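Nuclease-like protein (Chaetomium thermophilum, PDB 6GRB) is the junction-resolving enzyme GEN1, a metal-dependent nuclease that probably cuts four-way DNA junctions and 5'-flap DNA. Local coordinates at residues R63-L68 and K327-G332; L333-C338 and E445-L450; E379-F384 and P438-V443. All coordinates share one frame; numbering follows the deposited sequence.

Interaction 1: R63-L68 and K327-G332; sequences RFVRLL and KVLAPG
V328 O is the polar atom most closely met across this contact: methyl CG1 of V65 lies 3.2 Å from it. No hydrogen bond joins the two segments. This is helix-helix packing between helix 55-70, in the XPG N-terminal region of the nuclease core, and the long helix 318-340. The two short axes approach to 8.5 Å and run nearly the same way, 28° apart. V65 carries much of the contact. Its CB points toward the partner helix. Its chi1 of -175° sets CG1 anti to the backbone N, and it ends beside V328 O. Its other methyl, CG2, reaches CG1 of V328 at 4.1 Å. The two valine side chains cross at about a right angle.

One turn further on, L68 meets G332, which has no side chain to hold the helices apart. L68 CB rests 3.8 Å from G332 CA. Helix 318-340 is kinked here, where the backbone N of P331 and of G332 lacks a bond to the preceding turn. Other sides of helix 55-70 face the rest of the core. F64 packs on L106, I107 and F110, and R66 lies against W156. The CB of L329 does not point straight at the partner. Its CG is anti to the backbone N (chi1 -165°), and the CD1 methyl carried on it lies 4.1 Å from L68 CD1.

Interaction 2: L333-C338 and E445-L450; sequences LLVQRC and ETILKL
I447 of helix 445-451, in the Gen1 C-terminal domain, touches V335 and C338 of the long helix 318-340 with two different branches. Here the domain packs on that helix. The long branch ends at I447 CD1, 3.7 Å from V335 CG1. The short one, I447 CG2, lies 3.8 Å from C338 CB. With chi1 at -74°, CG1 lies beside the backbone N and CG2 anti to it, which turns the two branches to different partners. The V335 and I447 side chains cross at about a right angle. This is the tight part of the contact. V335 and C338 stand one turn apart, so I447 meets successive turns of one helix face. I23 and L26 of helix 18-29 also pack on I447.

Away from this core the fit is slacker. C338 SG comes no nearer to L448 than 4.3 Å, at CD2. The CB of L448 points away from helix 318-340, and the same side chain also packs on L380, V382 and V443 of that domain's three-stranded sheet. On the solvent side, exposed L450 meets C338 mainly through backbone, with C338 O 4.0 Å from L450 C. The helical bonds to L450 N are weak, close to the end of this short helix. The charged residues lie off the contact: E445 pairs with R368, and its link to exposed K449 is long.

The short helix axes come within 9.4 Å and cross at 53°. No hydrogen bond or salt bridge spans them, which implies that apolar shape fit, rather than directional bonding, joins the two helices here.

Interaction 3: E379-F384 and P438-V443; sequences ELRVSF and PDLAWV
Strands 379-384 and 439-443 run antiparallel in regular register, joined by six backbone hydrogen bonds in which L380 pairs with V443, V382 with A441 and F384 with D439. The bond from V382 N to A441 O is 2.8 Å long and nearly straight. The other bonds are similar, except that the one from F384 N to D439 O is more bent, at 137°.

R381 and W442, a non-hydrogen-bonded pair, share one face of the sheet. R381 is bent at chi2 (69°), and its CD sits over the centre of the indole, 3.6 Å above the plane. CB of R381 lies over the six-membered ring. The guanidinium makes an off-centre cation-pi contact with the five-membered ring. R381 NH1 and W442 NE1 are both donors and do not bond. L440 CB covers one face of the guanidinium. An alanine in place of W442 would probably leave the arginine chain without its aromatic surface and its guanidinium freer to turn. R369 also makes a cation-pi contact with W442 and a salt bridge with E379.

On the other face, F384 CG lies between the backbone N and the carbonyl carbon (chi1 58°), and the ring it carries lies beside D439. D439 CB rides over this ring, 4.1 Å from the centroid. A441 CB reaches the ring edge at F384 CE1, 3.5 Å away. D439 OD1 accepts a bond from L440 N (2.8 Å). Strand 364-371 completes a three-stranded antiparallel sheet, backed by helix 445-451, consistent with the chromodomain-like fold of GEN1 C-terminal domains.

Overall arrangement
From the N terminus, helix 55-70 belongs to the nuclease core. Interaction 1 closes a loop of 258 residues, which holds the magnesium site at D141 and D143, by bringing helix 318-340 back to it. Interaction 2 opens at the next residue of that helix and closes 106 residues later at helix 445-451. Interaction 3 is nested inside this second loop, and strand 439-444 runs straight into helix 445-451. Interaction 1 is in series with the other two, and no loops cross. Helix 318-340 is the shared element. It packs against V65 and L68 of the core, and on the C-terminal sheet through A330 and L334, which both touch F384.

Interaction 1: R63-L68 and K327-G332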
loop_
_atom_site.group_PDB
_atom_site.type_symbol
_atom_site.label_atom_id
_atom_site.label_comp_id
_atom_site.label_asym_id
_atom_site.label_seq_id
_atom_site.Cartn_x
_atom_site.Cartn_y
_atom_site.Cartn_z
ATOM N N ARG A 63 5.742 -2.805 -11.204
ATOM C CA ARG A 63 5.477 -2.662 -9.768
ATOM C C ARG A 63 5.327 -4.011 -9.060
ATOM O O ARG A 63 5.664 -4.129 -7.879
ATOM C CB ARG A 63 4.215 -1.823 -9.525
ATOM C CG ARG A 63 4.248 -0.439 -10.143
ATOM C CD ARG A 63 4.622 0.634 -9.146
ATOM N NE ARG A 63 4.832 1.926 -9.802
ATOM C CZ ARG A 63 4.773 3.095 -9.168
ATOM N NH1 ARG A 63 4.505 3.114 -7.865
ATOM N NH2 ARG A 63 4.974 4.238 -9.830
ATOM N N PHE A 64 4.798 -5.026 -9.749
ATOM C CA PHE A 64 4.656 -6.347 -9.139
ATOM C C PHE A 64 6.020 -7.009 -8.939
ATOM O O PHE A 64 6.244 -7.688 -7.924
ATOM C CB PHE A 64 3.738 -7.239 -9.988
ATOM C CG PHE A 64 2.287 -6.877 -9.910
ATOM C CD1 PHE A 64 1.871 -5.737 -9.239
ATOM C CD2 PHE A 64 1.320 -7.699 -10.479
ATOM C CE1 PHE A 64 0.527 -5.413 -9.152
ATOM C CE2 PHE A 64 -0.050 -7.380 -10.383
ATOM C CZ PHE A 64 -0.444 -6.232 -9.734
ATOM N N VAL A 65 6.934 -6.827 -9.902
ATOM C CA VAL A 65 8.315 -7.286 -9.746
ATOM C C VAL A 65 8.992 -6.541 -8.602
ATOM O O VAL A 65 9.747 -7.131 -7.810
ATOM C CB VAL A 65 9.101 -7.117 -11.064
ATOM C CG1 VAL A 65 10.524 -7.705 -10.949
ATOM C CG2 VAL A 65 8.358 -7.736 -12.237
ATOM N N ARG A 66 8.724 -5.241 -8.479
ATOM C CA ARG A 66 9.275 -4.495 -7.358
ATOM C C ARG A 66 8.763 -5.047 -6.028
ATOM O O ARG A 66 9.537 -5.193 -5.073
ATOM C CB ARG A 66 8.966 -3.002 -7.500
ATOM C CG ARG A 66 9.752 -2.142 -6.508
ATOM C CD ARG A 66 9.755 -0.658 -6.879
ATOM N NE ARG A 66 10.411 -0.398 -8.163
ATOM C CZ ARG A 66 11.710 -0.131 -8.329
ATOM N NH1 ARG A 66 12.531 -0.067 -7.281
ATOM N NH2 ARG A 66 12.195 0.083 -9.553
ATOM N N LEU A 67 7.470 -5.399 -5.956
ATOM C CA LEU A 67 6.951 -6.017 -4.736
ATOM C C LEU A 67 7.554 -7.395 -4.492
ATOM O O LEU A 67 7.674 -7.820 -3.340
ATOM C CB LEU A 67 5.425 -6.125 -4.788
ATOM C CG LEU A 67 4.584 -4.840 -4.742
ATOM C CD1 LEU A 67 3.094 -5.172 -4.941
ATOM C CD2 LEU A 67 4.840 -4.016 -3.443
ATOM N N LEU A 68 7.894 -8.125 -5.559
ATOM C CA LEU A 68 8.602 -9.389 -5.387
ATOM C C LEU A 68 9.914 -9.182 -4.648
ATOM O O LEU A 68 10.252 -9.956 -3.748
ATOM C CB LEU A 68 8.862 -10.047 -6.738
ATOM C CG LEU A 68 7.777 -10.979 -7.271
ATOM C CD1 LEU A 68 8.405 -11.849 -8.362
ATOM C CD2 LEU A 68 7.118 -11.846 -6.169
ATOM N N LYS A 327 15.528 -11.224 -17.566
ATOM C CA LYS A 327 16.291 -10.137 -16.954
ATOM C C LYS A 327 15.470 -9.417 -15.891
ATOM O O LYS A 327 15.971 -9.119 -14.801
ATOM C CB LYS A 327 16.771 -9.150 -18.022
ATOM N N VAL A 328 14.193 -9.158 -16.184
ATOM C CA VAL A 328 13.341 -8.360 -15.307
ATOM C C VAL A 328 12.848 -9.175 -14.120
ATOM O O VAL A 328 12.753 -8.666 -12.998
ATOM C CB VAL A 328 12.176 -7.781 -16.124
ATOM C CG1 VAL A 328 11.177 -7.077 -15.201
ATOM C CG2 VAL A 328 12.714 -6.840 -17.182
ATOM N N LEU A 329 12.544 -10.450 -14.330
ATOM C CA LEU A 329 11.956 -11.248 -13.260
ATOM C C LEU A 329 12.995 -11.819 -12.308
ATOM O O LEU A 329 12.661 -12.126 -11.163
ATOM C CB LEU A 329 11.129 -12.390 -13.861
ATOM C CG LEU A 329 10.166 -13.109 -12.916
ATOM C CD1 LEU A 329 9.161 -12.107 -12.405
ATOM C CD2 LEU A 329 9.472 -14.280 -13.612
ATOM N N ALA A 330 14.243 -11.993 -12.750
ATOM C CA ALA A 330 15.177 -12.829 -11.996
ATOM C C ALA A 330 15.477 -12.307 -10.590
ATOM O O ALA A 330 15.412 -13.105 -9.637
ATOM C CB ALA A 330 16.465 -13.027 -12.805
ATOM N N PRO A 331 15.822 -11.026 -10.379
ATOM C CA PRO A 331 16.062 -10.576 -8.997
ATOM C C PRO A 331 14.868 -10.796 -8.082
ATOM O O PRO A 331 15.048 -11.114 -6.894
ATOM C CB PRO A 331 16.388 -9.083 -9.160
ATOM C CG PRO A 331 16.783 -8.915 -10.571
ATOM C CD PRO A 331 15.987 -9.923 -11.347
ATOM N N GLY A 332 13.646 -10.664 -8.617
ATOM C CA GLY A 332 12.457 -10.848 -7.799
ATOM C C GLY A 332 12.284 -12.274 -7.308
ATOM O O GLY A 332 12.030 -12.503 -6.125
#

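Interaction 2: L333-C338 and E445-L450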
loop_
_atom_site.group_PDB
_atom_site.type_symbol
_atom_site.label_atom_id
_atom_site.label_comp_id
_atom_site.label_asym_id
_atom_site.label_seq_id
_atom_site.Cartn_x
_atom_site.Cartn_y
_atom_site.Cartn_z
ATOM N N LEU A 333 12.379 -13.255 -8.217
ATOM C CA LEU A 333 12.322 -14.655 -7.794
ATOM C C LEU A 333 13.418 -14.994 -6.794
ATOM O O LEU A 333 13.223 -15.863 -5.933
ATOM C CB LEU A 333 12.460 -15.596 -8.985
ATOM C CG LEU A 333 11.311 -15.834 -9.943
ATOM C CD1 LEU A 333 11.841 -16.696 -11.090
ATOM C CD2 LEU A 333 10.146 -16.493 -9.236
ATOM N N LEU A 334 14.591 -14.369 -6.920
ATOM C CA LEU A 334 15.647 -14.581 -5.931
ATOM C C LEU A 334 15.140 -14.253 -4.531
ATOM O O LEU A 334 15.332 -15.039 -3.590
ATOM C CB LEU A 334 16.878 -13.734 -6.288
ATOM C CG LEU A 334 18.160 -13.649 -5.437
ATOM C CD1 LEU A 334 18.808 -15.032 -5.378
ATOM C CD2 LEU A 334 19.179 -12.627 -5.934
ATOM N N VAL A 335 14.469 -13.103 -4.375
ATOM C CA VAL A 335 13.976 -12.703 -3.056
ATOM C C VAL A 335 12.832 -13.604 -2.618
ATOM O O VAL A 335 12.836 -14.143 -1.500
ATOM C CB VAL A 335 13.537 -11.231 -3.043
ATOM C CG1 VAL A 335 12.655 -10.996 -1.821
ATOM C CG2 VAL A 335 14.739 -10.315 -2.999
ATOM N N GLN A 336 11.854 -13.776 -3.501
ATOM C CA GLN A 336 10.700 -14.618 -3.214
ATOM C C GLN A 336 11.132 -16.015 -2.783
ATOM O O GLN A 336 10.571 -16.587 -1.848
ATOM C CB GLN A 336 9.783 -14.705 -4.436
ATOM C CG GLN A 336 8.541 -15.554 -4.221
ATOM C CD GLN A 336 8.530 -16.800 -5.083
ATOM O OE1 GLN A 336 8.455 -16.719 -6.310
ATOM N NE2 GLN A 336 8.606 -17.963 -4.446
ATOM N N ARG A 337 12.134 -16.559 -3.466
ATOM C CA ARG A 337 12.639 -17.895 -3.146
ATOM C C ARG A 337 13.456 -17.907 -1.856
ATOM O O ARG A 337 13.467 -18.921 -1.143
ATOM C CB ARG A 337 13.472 -18.443 -4.308
ATOM N N CYS A 338 14.063 -16.775 -1.517
ATOM C CA CYS A 338 14.855 -16.669 -0.295
ATOM C C CYS A 338 13.985 -16.620 0.968
ATOM O O CYS A 338 14.431 -17.006 2.048
ATOM C CB CYS A 338 15.764 -15.440 -0.353
ATOM S SG CYS A 338 17.530 -15.820 -0.433
ATOM N N GLU A 445 20.221 -7.569 3.447
ATOM C CA GLU A 445 21.022 -8.560 4.170
ATOM C C GLU A 445 20.155 -9.508 5.002
ATOM O O GLU A 445 20.466 -10.700 5.113
ATOM C CB GLU A 445 22.054 -7.854 5.065
ATOM C CG GLU A 445 22.975 -8.785 5.811
ATOM C CD GLU A 445 23.898 -8.049 6.780
ATOM O OE1 GLU A 445 23.520 -6.948 7.228
ATOM O OE2 GLU A 445 25.003 -8.562 7.106
ATOM N N THR A 446 19.070 -9.015 5.603
ATOM C CA THR A 446 18.341 -9.949 6.448
ATOM C C THR A 446 17.521 -10.931 5.622
ATOM O O THR A 446 17.258 -12.050 6.082
ATOM C CB THR A 446 17.465 -9.221 7.478
ATOM O OG1 THR A 446 16.524 -8.371 6.823
ATOM C CG2 THR A 446 18.298 -8.418 8.436
ATOM N N ILE A 447 17.145 -10.572 4.394
ATOM C CA ILE A 447 16.527 -11.582 3.538
ATOM C C ILE A 447 17.546 -12.665 3.178
ATOM O O ILE A 447 17.205 -13.847 3.076
ATOM C CB ILE A 447 15.886 -10.930 2.292
ATOM C CG1 ILE A 447 14.596 -10.219 2.680
ATOM C CG2 ILE A 447 15.591 -11.966 1.211
ATOM C CD1 ILE A 447 13.782 -9.761 1.517
ATOM N N LEU A 448 18.814 -12.301 3.048
ATOM C CA LEU A 448 19.834 -13.285 2.695
ATOM C C LEU A 448 20.235 -14.162 3.881
ATOM O O LEU A 448 20.662 -15.306 3.686
ATOM C CB LEU A 448 21.063 -12.579 2.118
ATOM C CG LEU A 448 20.945 -11.762 0.832
ATOM C CD1 LEU A 448 22.326 -11.290 0.421
ATOM C CD2 LEU A 448 20.305 -12.561 -0.274
ATOM N N LYS A 449 20.129 -13.653 5.108
ATOM C CA LYS A 449 20.436 -14.508 6.243
ATOM C C LYS A 449 19.404 -15.617 6.399
ATOM O O LYS A 449 19.735 -16.678 6.938
ATOM C CB LYS A 449 20.546 -13.671 7.513
ATOM C CG LYS A 449 21.742 -12.723 7.508
ATOM C CD LYS A 449 21.802 -11.896 8.771
ATOM C CE LYS A 449 23.002 -10.972 8.779
ATOM N NZ LYS A 449 23.095 -10.110 10.002
ATOM N N LEU A 450 18.185 -15.406 5.887
ATOM C CA LEU A 450 17.113 -16.389 5.989
ATOM C C LEU A 450 17.232 -17.465 4.913
ATOM O O LEU A 450 17.064 -18.662 5.188
ATOM C CB LEU A 450 15.753 -15.683 5.881
ATOM C CG LEU A 450 15.445 -14.621 6.949
ATOM C CD1 LEU A 450 14.048 -14.033 6.736
ATOM C CD2 LEU A 450 15.630 -15.180 8.373
#

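Interaction 3: E379-F384 and P438-V443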
loop_
_atom_site.group_PDB
_atom_site.type_symbol
_atom_site.label_atom_id
_atom_site.label_comp_id
_atom_site.label_asym_id
_atom_site.label_seq_id
_atom_site.Cartn_x
_atom_site.Cartn_y
_atom_site.Cartn_z
ATOM N N GLU A 379 22.387 -3.929 2.548
ATOM C CA GLU A 379 22.196 -4.775 1.384
ATOM C C GLU A 379 23.508 -5.452 1.047
ATOM O O GLU A 379 24.588 -4.915 1.307
ATOM C CB GLU A 379 21.691 -3.983 0.180
ATOM C CG GLU A 379 20.257 -3.488 0.325
ATOM C CD GLU A 379 19.822 -2.649 -0.862
ATOM O OE1 GLU A 379 18.825 -3.018 -1.516
ATOM O OE2 GLU A 379 20.494 -1.634 -1.147
ATOM N N LEU A 380 23.406 -6.646 0.484
ATOM C CA LEU A 380 24.566 -7.390 0.025
ATOM C C LEU A 380 24.499 -7.535 -1.491
ATOM O O LEU A 380 23.419 -7.762 -2.057
ATOM C CB LEU A 380 24.643 -8.763 0.709
ATOM C CG LEU A 380 24.949 -8.776 2.223
ATOM C CD1 LEU A 380 25.054 -10.191 2.766
ATOM C CD2 LEU A 380 26.222 -8.008 2.507
ATOM N N ARG A 381 25.647 -7.376 -2.141
ATOM C CA ARG A 381 25.750 -7.469 -3.597
ATOM C C ARG A 381 25.850 -8.938 -3.983
ATOM O O ARG A 381 26.868 -9.584 -3.722
ATOM C CB ARG A 381 26.972 -6.695 -4.092
ATOM C CG ARG A 381 27.107 -6.629 -5.585
ATOM C CD ARG A 381 26.025 -5.759 -6.184
ATOM N NE ARG A 381 26.372 -5.345 -7.540
ATOM C CZ ARG A 381 25.576 -4.639 -8.344
ATOM N NH1 ARG A 381 24.371 -4.263 -7.923
ATOM N NH2 ARG A 381 25.983 -4.318 -9.573
ATOM N N VAL A 382 24.777 -9.487 -4.536
ATOM C CA VAL A 382 24.770 -10.908 -4.860
ATOM C C VAL A 382 24.747 -11.261 -6.339
ATOM O O VAL A 382 24.102 -10.599 -7.151
ATOM C CB VAL A 382 23.592 -11.627 -4.172
ATOM C CG1 VAL A 382 23.524 -13.080 -4.616
ATOM C CG2 VAL A 382 23.722 -11.530 -2.659
ATOM N N SER A 383 25.424 -12.357 -6.663
ATOM C CA SER A 383 25.526 -12.885 -8.014
ATOM C C SER A 383 24.599 -14.059 -8.162
ATOM O O SER A 383 24.337 -14.748 -7.212
ATOM C CB SER A 383 26.950 -13.324 -8.347
ATOM O OG SER A 383 27.382 -14.392 -7.543
ATOM N N PHE A 384 24.157 -14.301 -9.383
ATOM C CA PHE A 384 23.182 -15.333 -9.720
ATOM C C PHE A 384 23.127 -15.459 -11.241
ATOM O O PHE A 384 23.583 -14.572 -11.973
ATOM C CB PHE A 384 21.792 -15.004 -9.152
ATOM C CG PHE A 384 21.239 -13.682 -9.621
ATOM C CD1 PHE A 384 21.554 -12.509 -8.960
ATOM C CD2 PHE A 384 20.403 -13.612 -10.723
ATOM C CE1 PHE A 384 21.051 -11.290 -9.390
ATOM C CE2 PHE A 384 19.898 -12.394 -11.154
ATOM C CZ PHE A 384 20.227 -11.234 -10.478
ATOM N N PRO A 438 26.730 -14.505 -15.142
ATOM C CA PRO A 438 26.307 -13.994 -13.826
ATOM C C PRO A 438 25.787 -12.562 -13.888
ATOM O O PRO A 438 26.416 -11.682 -14.482
ATOM C CB PRO A 438 27.591 -14.087 -12.993
ATOM C CG PRO A 438 28.353 -15.199 -13.639
ATOM C CD PRO A 438 28.095 -15.057 -15.099
ATOM N N ASP A 439 24.638 -12.333 -13.252
ATOM C CA ASP A 439 24.072 -11.009 -13.016
ATOM C C ASP A 439 24.277 -10.640 -11.546
ATOM O O ASP A 439 24.523 -11.504 -10.702
ATOM C CB ASP A 439 22.575 -10.983 -13.368
ATOM C CG ASP A 439 22.078 -9.608 -13.825
ATOM O OD1 ASP A 439 22.639 -8.559 -13.434
ATOM O OD2 ASP A 439 21.095 -9.583 -14.593
ATOM N N LEU A 440 24.166 -9.348 -11.236
ATOM C CA LEU A 440 24.347 -8.850 -9.881
ATOM C C LEU A 440 23.110 -8.082 -9.449
ATOM O O LEU A 440 22.529 -7.342 -10.243
ATOM C CB LEU A 440 25.578 -7.932 -9.764
ATOM C CG LEU A 440 26.978 -8.465 -10.075
ATOM C CD1 LEU A 440 28.003 -7.424 -9.720
ATOM C CD2 LEU A 440 27.276 -9.754 -9.332
ATOM N N ALA A 441 22.722 -8.246 -8.189
ATOM C CA ALA A 441 21.622 -7.498 -7.602
ATOM C C ALA A 441 21.948 -7.145 -6.157
ATOM O O ALA A 441 22.694 -7.859 -5.483
ATOM C CB ALA A 441 20.322 -8.299 -7.643
ATOM N N TRP A 442 21.376 -6.042 -5.684
ATOM C CA TRP A 442 21.422 -5.687 -4.269
ATOM C C TRP A 442 20.202 -6.275 -3.566
ATOM O O TRP A 442 19.056 -5.948 -3.915
ATOM C CB TRP A 442 21.466 -4.173 -4.067
ATOM C CG TRP A 442 22.751 -3.506 -4.454
ATOM C CD1 TRP A 442 22.963 -2.722 -5.544
ATOM C CD2 TRP A 442 23.991 -3.528 -3.730
ATOM N NE1 TRP A 442 24.258 -2.269 -5.560
ATOM C CE2 TRP A 442 24.910 -2.745 -4.455
ATOM C CE3 TRP A 442 24.410 -4.132 -2.542
ATOM C CZ2 TRP A 442 26.225 -2.551 -4.031
ATOM C CZ3 TRP A 442 25.705 -3.936 -2.114
ATOM C CH2 TRP A 442 26.603 -3.159 -2.860
ATOM N N VAL A 443 20.442 -7.127 -2.573
ATOM C CA VAL A 443 19.358 -7.762 -1.822
ATOM C C VAL A 443 19.544 -7.449 -0.342
ATOM O O VAL A 443 20.687 -7.474 0.151
ATOM C CB VAL A 443 19.306 -9.275 -2.094
ATOM C CG1 VAL A 443 18.184 -9.925 -1.307
ATOM C CG2 VAL A 443 19.124 -9.525 -3.586
#